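Local coordinates for protein endonuclease III (PDB 1ORN) that probably excises damaged bases from DNA as an iron-sulfur base-excision repair glycosylase, here trapped as a covalent intermediate on its DNA, at residues C[110-115]-C[124-129]; C[64-69]-C[99-104]; C[46-51]-C[187-192]. All coordinates share one frame; numbering follows the deposited sequence.

Contact 1 (C[110-115]-C[124-129]); sequences RDRDEL and KTANVV. With nucleotides of chain B.
Asp113 OD1 takes two N-H groups from the guanidinium of Arg112, NE at 3.0 Å and NH2 at 3.2 Å, while NH1 of the same Arg112 crosses to Asn127 OD1 at 2.9 Å. This crossing bond lies in the carbonyl plane of Asn127, on a lone pair, and in the guanidinium plane as well, although the two planes are turned 51° apart. With two partners at its edge, both near its plane, the guanidinium is probably held against rotation. The other end of the Asn127 amide, ND2, bonds to Glu165. The Arg112 bend at chi2 (-79°) lays CD on Ala126 CB at 3.5 Å, and the bend at chi3 (-55°) swings the guanidinium round toward Asn127. The two helices belong to the helix-hairpin-helix element of the glycosylase; Met116, Leu118 and Val121, in the hairpin between them, hold a sodium ion. Further along the helix pair, at Leu115, the packing turns apolar. Leu115 CB meets Ala126 CB, and Leu115 CD1 reaches Val129 CG1 at 3.9 Å. At the DNA end of helix 123-134 a phosphate is gripped twice: OP1 of DT9 of chain B accepts from Thr125 N at 2.9 Å and from Thr125 OG1 at 2.7 Å. Lys124, whose NZ carries the covalent link of the trapped complex, adds a weak backbone bond to OP2. Asp111 caps helix 112-115, its OD2 accepting from Glu114 N at 2.7 Å.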
# COMPACT_ATOMS: atom_id res chain seq x y z
N ARG C 110 10.79 -2.03 -13.73
CA ARG C 110 9.48 -2.68 -13.68
C ARG C 110 9.47 -3.99 -12.92
O ARG C 110 8.43 -4.62 -12.75
CB ARG C 110 8.96 -2.89 -15.11
CG ARG C 110 8.83 -1.58 -15.88
CD ARG C 110 8.11 -1.74 -17.21
NE ARG C 110 7.90 -0.44 -17.85
CZ ARG C 110 7.21 -0.25 -18.97
NH1 ARG C 110 6.64 -1.28 -19.58
NH2 ARG C 110 7.07 0.97 -19.46
N ASP C 111 10.64 -4.41 -12.45
CA ASP C 111 10.76 -5.65 -11.70
C ASP C 111 10.62 -5.40 -10.20
O ASP C 111 11.27 -4.51 -9.64
CB ASP C 111 12.12 -6.30 -11.98
CG ASP C 111 12.32 -7.57 -11.20
OD1 ASP C 111 11.62 -8.56 -11.49
OD2 ASP C 111 13.17 -7.58 -10.28
N ARG C 112 9.78 -6.19 -9.54
CA ARG C 112 9.53 -6.06 -8.11
C ARG C 112 10.80 -6.25 -7.27
O ARG C 112 11.11 -5.43 -6.40
CB ARG C 112 8.44 -7.06 -7.71
CG ARG C 112 7.66 -6.72 -6.45
CD ARG C 112 8.46 -7.07 -5.22
NE ARG C 112 8.86 -8.47 -5.23
CZ ARG C 112 8.02 -9.50 -5.15
NH1 ARG C 112 6.72 -9.30 -5.05
NH2 ARG C 112 8.50 -10.74 -5.19
N ASP C 113 11.55 -7.31 -7.53
CA ASP C 113 12.77 -7.56 -6.78
C ASP C 113 13.83 -6.49 -7.03
O ASP C 113 14.65 -6.21 -6.15
CB ASP C 113 13.33 -8.95 -7.11
CG ASP C 113 12.57 -10.05 -6.39
OD1 ASP C 113 11.47 -9.77 -5.86
OD2 ASP C 113 13.07 -11.20 -6.36
N GLU C 114 13.83 -5.89 -8.22
CA GLU C 114 14.80 -4.84 -8.50
C GLU C 114 14.39 -3.59 -7.72
O GLU C 114 15.24 -2.88 -7.19
CB GLU C 114 14.88 -4.52 -9.99
CG GLU C 114 15.55 -5.60 -10.84
CD GLU C 114 16.93 -6.00 -10.31
OE1 GLU C 114 17.75 -5.10 -10.00
OE2 GLU C 114 17.20 -7.21 -10.21
N LEU C 115 13.09 -3.32 -7.65
CA LEU C 115 12.62 -2.14 -6.92
C LEU C 115 13.02 -2.24 -5.45
O LEU C 115 13.35 -1.24 -4.83
CB LEU C 115 11.10 -2.01 -7.03
CG LEU C 115 10.55 -1.52 -8.37
CD1 LEU C 115 9.05 -1.74 -8.43
CD2 LEU C 115 10.90 -0.05 -8.56
N LYS C 124 6.07 -4.20 0.30
CA LYS C 124 4.79 -3.51 0.12
C LYS C 124 4.92 -2.40 -0.94
O LYS C 124 4.10 -2.31 -1.85
CB LYS C 124 4.31 -2.91 1.45
CG LYS C 124 3.03 -2.08 1.39
CD LYS C 124 3.32 -0.58 1.22
CE LYS C 124 2.02 0.25 1.29
NZ LYS C 124 2.20 1.73 1.15
N THR C 125 5.94 -1.57 -0.80
CA THR C 125 6.15 -0.47 -1.73
C THR C 125 6.36 -0.97 -3.15
O THR C 125 5.73 -0.47 -4.09
CB THR C 125 7.34 0.39 -1.28
OG1 THR C 125 7.03 0.97 0.00
CG2 THR C 125 7.63 1.51 -2.27
N ALA C 126 7.21 -1.98 -3.31
CA ALA C 126 7.48 -2.53 -4.63
C ALA C 126 6.22 -3.12 -5.27
O ALA C 126 5.99 -2.93 -6.47
CB ALA C 126 8.58 -3.59 -4.55
N ASN C 127 5.41 -3.82 -4.49
CA ASN C 127 4.18 -4.40 -5.02
C ASN C 127 3.19 -3.34 -5.49
O ASN C 127 2.53 -3.51 -6.52
CB ASN C 127 3.51 -5.31 -3.99
CG ASN C 127 4.16 -6.69 -3.92
OD1 ASN C 127 4.98 -7.04 -4.77
ND2 ASN C 127 3.79 -7.48 -2.92
N VAL C 128 3.06 -2.25 -4.74
CA VAL C 128 2.14 -1.19 -5.16
C VAL C 128 2.60 -0.62 -6.49
O VAL C 128 1.79 -0.44 -7.41
CB VAL C 128 2.07 -0.04 -4.13
CG1 VAL C 128 1.32 1.15 -4.73
CG2 VAL C 128 1.38 -0.52 -2.87
N VAL C 129 3.89 -0.33 -6.59
CA VAL C 129 4.43 0.25 -7.81
C VAL C 129 4.26 -0.65 -9.04
O VAL C 129 3.76 -0.19 -10.07
CB VAL C 129 5.92 0.62 -7.63
CG1 VAL C 129 6.51 1.12 -8.96
CG2 VAL C 129 6.03 1.71 -6.57
P DT B 9 7.64 -1.52 2.86
OP1 DT B 9 7.72 -1.17 1.42
OP2 DT B 9 7.37 -2.91 3.28
O5' DT B 9 8.98 -1.03 3.56
C5' DT B 9 9.40 0.31 3.39
C4' DT B 9 10.68 0.56 4.15
O4' DT B 9 10.40 0.66 5.56
C3' DT B 9 11.74 -0.52 3.97
O3' DT B 9 12.92 0.06 3.42
C2' DT B 9 11.97 -1.06 5.38
C1' DT B 9 11.47 0.06 6.29
N1 DT B 9 10.93 -0.39 7.60
C2 DT B 9 11.34 0.27 8.75
O2 DT B 9 12.13 1.19 8.74
N3 DT B 9 10.78 -0.20 9.91
C4 DT B 9 9.88 -1.25 10.05
O4 DT B 9 9.46 -1.56 11.16
C5 DT B 9 9.51 -1.90 8.80
C7 DT B 9 8.56 -3.05 8.85
C6 DT B 9 10.04 -1.44 7.66
P DG B 8 1.28 1.36 6.06
OP1 DG B 8 0.88 0.11 6.74
OP2 DG B 8 1.09 2.67 6.77
O5' DG B 8 2.81 1.27 5.65
C5' DG B 8 3.39 0.03 5.24
C4' DG B 8 4.85 0.25 4.94
O4' DG B 8 5.51 0.81 6.09
C3' DG B 8 5.68 -0.97 4.53
O3' DG B 8 6.57 -0.52 3.51
C2' DG B 8 6.41 -1.34 5.82
C1' DG B 8 6.60 0.00 6.51
N9 DG B 8 6.57 -0.04 7.97
C8 DG B 8 5.81 -0.85 8.77
N7 DG B 8 5.96 -0.60 10.04
C5 DG B 8 6.89 0.43 10.08
C6 DG B 8 7.45 1.13 11.19
O6 DG B 8 7.20 1.00 12.40
N1 DG B 8 8.38 2.09 10.78
C2 DG B 8 8.72 2.34 9.48
N2 DG B 8 9.64 3.29 9.28
N3 DG B 8 8.20 1.71 8.43
C4 DG B 8 7.30 0.77 8.81

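Contact 2 (C[64-69]-C[99-104]); sequences TPHDYI and MLIDKY
Ile101 meets Pro65, His66 and Ile69 through one branch of its side chain, and the bond from its CA to CB already heads for segment 64-69. From CB the chain runs on to CG1, which lies anti to the carbonyl carbon (chi1 -65°). CG1 touches Pro65 CG at 4.2 Å on the proline ring and passes His66 NE2 at 4.0 Å. The terminal methyl CD1 then settles over one face of the His66 imidazole, 3.9 Å from the ring centroid and 14° off the normal, a CH-pi contact shifted slightly toward the rim. The same CD1 meets Ile69 CD1 tip to tip at 3.8 Å. No hydrogen bond crosses between the segments. An alanine in place of Ile101 would remove every atom beyond CB and would probably leave Pro65 CG, the His66 face and the Ile69 methyl without their partner, opening a gap between the two helices. The short helix 65-69 is fixed at its start by Thr64 and Asp67: Thr64 N gives to Asp67 OD2 at 3.0 Å, from above the carboxylate plane, while Thr64 OG1 accepts weakly from His66 N. Deeper in, Pro65 and Leu100 both lie against Phe34 of helix 33-43. The axes of 65-69 and 99-103 come within 10.5 Å and cross at -123°, where the last turns of helix 86-103 pack on a helix begun by a capping box, within the all-helical HhH-GPD fold.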
# COMPACT_ATOMS: atom_id res chain seq x y z
N THR C 64 12.40 15.01 -11.68
CA THR C 64 13.26 13.92 -12.10
C THR C 64 14.21 13.55 -10.97
O THR C 64 14.38 14.32 -10.02
CB THR C 64 14.12 14.34 -13.31
OG1 THR C 64 15.11 15.27 -12.87
CG2 THR C 64 13.24 15.01 -14.37
N PRO C 65 14.84 12.37 -11.05
CA PRO C 65 15.77 11.98 -9.99
C PRO C 65 16.94 12.96 -9.81
O PRO C 65 17.50 13.07 -8.73
CB PRO C 65 16.20 10.57 -10.40
CG PRO C 65 15.99 10.54 -11.88
CD PRO C 65 14.71 11.30 -12.05
N HIS C 66 17.31 13.66 -10.88
CA HIS C 66 18.41 14.62 -10.79
C HIS C 66 18.04 15.82 -9.94
O HIS C 66 18.91 16.45 -9.33
CB HIS C 66 18.81 15.10 -12.19
CG HIS C 66 19.09 13.99 -13.14
ND1 HIS C 66 18.10 13.19 -13.66
CD2 HIS C 66 20.26 13.51 -13.63
CE1 HIS C 66 18.64 12.26 -14.43
NE2 HIS C 66 19.95 12.43 -14.43
N ASP C 67 16.76 16.15 -9.89
CA ASP C 67 16.32 17.29 -9.09
C ASP C 67 16.45 17.00 -7.60
O ASP C 67 16.84 17.87 -6.83
CB ASP C 67 14.86 17.65 -9.41
CG ASP C 67 14.64 17.94 -10.89
OD1 ASP C 67 15.61 18.34 -11.58
OD2 ASP C 67 13.49 17.80 -11.35
N TYR C 68 16.13 15.77 -7.20
CA TYR C 68 16.21 15.38 -5.79
C TYR C 68 17.64 15.32 -5.25
O TYR C 68 17.89 15.66 -4.09
CB TYR C 68 15.53 14.02 -5.57
CG TYR C 68 14.02 14.06 -5.65
CD1 TYR C 68 13.26 14.52 -4.57
CD2 TYR C 68 13.35 13.63 -6.79
CE1 TYR C 68 11.87 14.56 -4.64
CE2 TYR C 68 11.96 13.66 -6.87
CZ TYR C 68 11.23 14.12 -5.79
OH TYR C 68 9.85 14.11 -5.87
N ILE C 69 18.59 14.88 -6.09
CA ILE C 69 19.98 14.78 -5.65
C ILE C 69 20.76 16.07 -5.85
O ILE C 69 21.94 16.14 -5.48
CB ILE C 69 20.73 13.64 -6.39
CG1 ILE C 69 20.94 14.01 -7.86
CG2 ILE C 69 19.94 12.35 -6.28
CD1 ILE C 69 21.74 12.99 -8.64
N MET C 99 20.50 5.79 -7.38
CA MET C 99 20.54 4.41 -7.86
C MET C 99 19.80 4.25 -9.18
O MET C 99 20.21 3.46 -10.03
CB MET C 99 19.95 3.47 -6.80
CG MET C 99 20.27 1.99 -7.04
SD MET C 99 19.79 0.90 -5.66
CE MET C 99 20.59 1.71 -4.30
N LEU C 100 18.70 4.98 -9.36
CA LEU C 100 17.96 4.89 -10.62
C LEU C 100 18.88 5.32 -11.76
O LEU C 100 18.93 4.70 -12.83
CB LEU C 100 16.73 5.81 -10.59
CG LEU C 100 15.57 5.43 -9.65
CD1 LEU C 100 14.44 6.45 -9.77
CD2 LEU C 100 15.08 4.04 -10.00
N ILE C 101 19.63 6.39 -11.52
CA ILE C 101 20.56 6.92 -12.50
C ILE C 101 21.73 5.96 -12.77
O ILE C 101 22.05 5.66 -13.92
CB ILE C 101 21.13 8.27 -12.03
CG1 ILE C 101 20.01 9.31 -11.95
CG2 ILE C 101 22.26 8.73 -12.96
CD1 ILE C 101 20.37 10.56 -11.18
N ASP C 102 22.35 5.49 -11.70
CA ASP C 102 23.51 4.61 -11.83
C ASP C 102 23.24 3.16 -12.22
O ASP C 102 24.03 2.56 -12.95
CB ASP C 102 24.31 4.63 -10.52
CG ASP C 102 24.74 6.03 -10.13
OD1 ASP C 102 25.27 6.75 -11.00
OD2 ASP C 102 24.55 6.41 -8.95
N LYS C 103 22.12 2.61 -11.75
CA LYS C 103 21.82 1.22 -12.03
C LYS C 103 20.65 0.92 -12.97
O LYS C 103 20.65 -0.13 -13.61
CB LYS C 103 21.58 0.49 -10.71
CG LYS C 103 22.74 0.61 -9.72
N TYR C 104 19.67 1.81 -13.06
CA TYR C 104 18.51 1.54 -13.90
C TYR C 104 18.23 2.50 -15.06
O TYR C 104 17.07 2.76 -15.40
CB TYR C 104 17.27 1.42 -13.00
CG TYR C 104 17.42 0.35 -11.95
CD1 TYR C 104 17.53 -1.00 -12.30
CD2 TYR C 104 17.51 0.68 -10.59
CE1 TYR C 104 17.72 -1.99 -11.33
CE2 TYR C 104 17.69 -0.31 -9.62
CZ TYR C 104 17.79 -1.63 -10.00
OH TYR C 104 17.98 -2.60 -9.03

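Contact 3 (C[46-51]-C[187-192]); sequences CTDALV and FGRYHC. With SF4 (iron/sulfur cluster), chain F; nucleotides of chain B; nucleotides of chain A.
Asp48 stands in the first turn of helix 48-61 and Arg189 in the last turns of helix 177-191. Thr47 is the N-cap of the first, its OG1 accepting weakly from Leu50 N. Near Phe187 the second has a wider pi-type turn, in which Phe187 O accepts from His191 N at 2.9 Å and Cys192 N at 2.7 Å. Asp48 OD1 sits over one face of the Arg189 guanidinium, 3.2 Å from its NH1 and 3.3 Å from its NH2. OD1 lies well out of the guanidinium plane, so no N-H points at it and the salt bridge works by charge alone; the two planes stand 73° apart. Arg189 bends at chi3 (-67°); NH1 makes its main salt bridge to Glu27, NH2 bonds to a modified group of the covalent complex, and Asp48 N also bonds to such a group. Beyond Arg189, Cys192 SG binds iron FE2 of the [4Fe-4S] cluster at 2.4 Å, and the Phe187 ring turns its edge to sulfur S3, CE2 3.7 Å away. Leu50 packs on the sugar of DG8 of chain A. The charge pair bridges the DNA-binding start of helix 48-61 and the helix leading into the iron-sulfur site, beside the covalently trapped group. Around segment 187-192, helix 143-152 packs on Phe187, Arg189 and Cys192 and helix 7-20 on Phe187 and His191; the loop with Glu27 and Leu28 flanks Asp48.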
# COMPACT_ATOMS: atom_id res chain seq x y z
N CYS C 46 1.94 6.90 6.93
CA CYS C 46 1.40 8.25 6.75
C CYS C 46 0.06 8.13 6.01
O CYS C 46 -0.17 7.15 5.29
CB CYS C 46 2.39 9.09 5.93
SG CYS C 46 1.95 10.85 5.77
N THR C 47 -0.81 9.11 6.19
CA THR C 47 -2.12 9.10 5.53
C THR C 47 -2.02 9.60 4.09
O THR C 47 -1.19 10.46 3.76
CB THR C 47 -3.13 10.00 6.29
OG1 THR C 47 -2.74 11.37 6.17
CG2 THR C 47 -3.18 9.61 7.77
N ASP C 48 -2.88 9.07 3.22
CA ASP C 48 -2.89 9.47 1.81
C ASP C 48 -3.13 10.97 1.70
O ASP C 48 -2.46 11.65 0.92
CB ASP C 48 -3.99 8.73 1.06
CG ASP C 48 -3.67 7.26 0.85
OD1 ASP C 48 -4.56 6.52 0.40
OD2 ASP C 48 -2.52 6.86 1.14
N ALA C 49 -4.08 11.47 2.48
CA ALA C 49 -4.41 12.89 2.47
C ALA C 49 -3.17 13.76 2.64
O ALA C 49 -2.97 14.72 1.88
CB ALA C 49 -5.43 13.20 3.56
N LEU C 50 -2.34 13.44 3.62
CA LEU C 50 -1.13 14.23 3.86
C LEU C 50 -0.09 14.04 2.77
O LEU C 50 0.64 14.97 2.44
CB LEU C 50 -0.51 13.88 5.22
CG LEU C 50 -0.70 14.91 6.33
CD1 LEU C 50 -0.00 16.21 5.94
CD2 LEU C 50 -2.18 15.14 6.58
N VAL C 51 -0.01 12.84 2.21
CA VAL C 51 0.96 12.60 1.16
C VAL C 51 0.57 13.43 -0.07
O VAL C 51 1.42 14.06 -0.69
CB VAL C 51 1.03 11.12 0.75
CG1 VAL C 51 1.89 10.96 -0.50
CG2 VAL C 51 1.61 10.29 1.90
N PHE C 187 -11.97 -1.48 2.28
CA PHE C 187 -12.77 -2.12 3.32
C PHE C 187 -12.21 -1.78 4.69
O PHE C 187 -12.94 -1.41 5.60
CB PHE C 187 -12.78 -3.64 3.10
CG PHE C 187 -13.68 -4.39 4.04
CD1 PHE C 187 -15.06 -4.39 3.84
CD2 PHE C 187 -13.16 -5.09 5.12
CE1 PHE C 187 -15.90 -5.09 4.71
CE2 PHE C 187 -13.99 -5.79 5.99
CZ PHE C 187 -15.37 -5.78 5.79
N GLY C 188 -10.89 -1.88 4.84
CA GLY C 188 -10.27 -1.57 6.12
C GLY C 188 -10.22 -0.08 6.42
O GLY C 188 -10.39 0.35 7.56
N ARG C 189 -9.97 0.73 5.39
CA ARG C 189 -9.86 2.17 5.59
C ARG C 189 -11.19 2.84 5.95
O ARG C 189 -11.25 3.68 6.84
CB ARG C 189 -9.29 2.83 4.33
CG ARG C 189 -9.12 4.35 4.43
CD ARG C 189 -8.40 4.89 3.19
NE ARG C 189 -7.02 4.41 3.13
CZ ARG C 189 -6.36 4.18 2.00
NH1 ARG C 189 -6.94 4.39 0.82
NH2 ARG C 189 -5.11 3.75 2.05
N TYR C 190 -12.24 2.42 5.26
CA TYR C 190 -13.56 3.03 5.46
C TYR C 190 -14.62 2.23 6.21
O TYR C 190 -15.65 2.79 6.59
CB TYR C 190 -14.11 3.42 4.09
CG TYR C 190 -13.22 4.38 3.35
CD1 TYR C 190 -13.07 5.70 3.80
CD2 TYR C 190 -12.52 3.98 2.22
CE1 TYR C 190 -12.24 6.59 3.13
CE2 TYR C 190 -11.68 4.87 1.54
CZ TYR C 190 -11.54 6.17 2.00
OH TYR C 190 -10.70 7.05 1.35
N HIS C 191 -14.38 0.94 6.43
CA HIS C 191 -15.38 0.12 7.10
C HIS C 191 -14.82 -0.62 8.32
O HIS C 191 -15.21 -0.35 9.45
CB HIS C 191 -15.95 -0.89 6.11
CG HIS C 191 -17.15 -1.63 6.62
ND1 HIS C 191 -18.35 -1.01 6.88
CD2 HIS C 191 -17.33 -2.94 6.90
CE1 HIS C 191 -19.23 -1.90 7.29
NE2 HIS C 191 -18.64 -3.08 7.32
N CYS C 192 -13.91 -1.56 8.07
CA CYS C 192 -13.29 -2.33 9.14
C CYS C 192 -12.12 -1.54 9.71
O CYS C 192 -10.98 -2.00 9.73
CB CYS C 192 -12.80 -3.68 8.59
SG CYS C 192 -12.33 -4.87 9.86
FE1 SF4 F . -16.98 -6.60 9.66
FE2 SF4 F . -14.41 -5.91 10.40
FE3 SF4 F . -16.42 -5.95 12.16
FE4 SF4 F . -15.48 -8.25 11.09
S1 SF4 F . -14.34 -6.86 12.52
S2 SF4 F . -17.57 -7.73 11.53
S3 SF4 F . -14.91 -7.53 9.07
S4 SF4 F . -16.28 -4.54 10.47
P DA B 6 -4.31 2.15 10.84
OP1 DA B 6 -5.52 1.59 10.20
OP2 DA B 6 -3.19 1.26 11.23
O5' DA B 6 -3.76 3.32 9.91
C5' DA B 6 -4.64 4.35 9.45
C4' DA B 6 -3.88 5.41 8.68
O4' DA B 6 -3.01 6.15 9.57
C3' DA B 6 -2.99 4.89 7.55
O3' DA B 6 -3.09 5.79 6.45
C2' DA B 6 -1.59 4.98 8.14
C1' DA B 6 -1.71 6.21 9.02
N9 DA B 6 -0.76 6.29 10.13
C8 DA B 6 -0.34 5.28 10.95
N7 DA B 6 0.49 5.67 11.89
C5 DA B 6 0.63 7.03 11.67
C6 DA B 6 1.36 8.03 12.33
N6 DA B 6 2.13 7.80 13.40
N1 DA B 6 1.28 9.29 11.85
C2 DA B 6 0.51 9.52 10.78
N3 DA B 6 -0.23 8.67 10.08
C4 DA B 6 -0.13 7.43 10.58
P DG A 8 3.18 18.75 10.90
OP1 DG A 8 3.22 19.66 9.72
OP2 DG A 8 3.29 19.32 12.26
O5' DG A 8 1.85 17.89 10.80
C5' DG A 8 1.58 17.15 9.62
C4' DG A 8 0.22 16.50 9.71
O4' DG A 8 0.28 15.27 10.47
C3' DG A 8 -0.86 17.36 10.36
O3' DG A 8 -2.05 17.28 9.60
C2' DG A 8 -1.04 16.73 11.73
C1' DG A 8 -0.73 15.27 11.47
N9 DG A 8 -0.21 14.52 12.61
C8 DG A 8 0.71 14.96 13.54
N7 DG A 8 0.99 14.06 14.44
C5 DG A 8 0.20 12.97 14.10
C6 DG A 8 0.08 11.69 14.71
O6 DG A 8 0.66 11.25 15.72
N1 DG A 8 -0.83 10.88 14.04
C2 DG A 8 -1.53 11.25 12.92
N2 DG A 8 -2.36 10.33 12.41
N3 DG A 8 -1.42 12.44 12.33
C4 DG A 8 -0.55 13.24 12.97

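How the contacts relate
Contacts 1 and 2 lie on one side of the chain's centre, their centres about 17 Å apart. They come in series: helix 86-103 of contact 2 is followed by helix 112-115 of contact 1, and Tyr104 OH meets Glu114 OE1 at 2.7 Å, probably a hydrogen bond. Contact 3 spans both in sequence, joining helix 48-61 to helix 177-191; its centre is about 21 Å from contact 1's and 30 Å from contact 2's. Contacts 1 and 3 include residues at the DNA, and contact 3 ties that region to the helix before the iron-sulfur cluster, as in a glycosylase holding DNA between two helical parts; contact 2 is helix packing whose nearest atom is about 9 Å from the DNA.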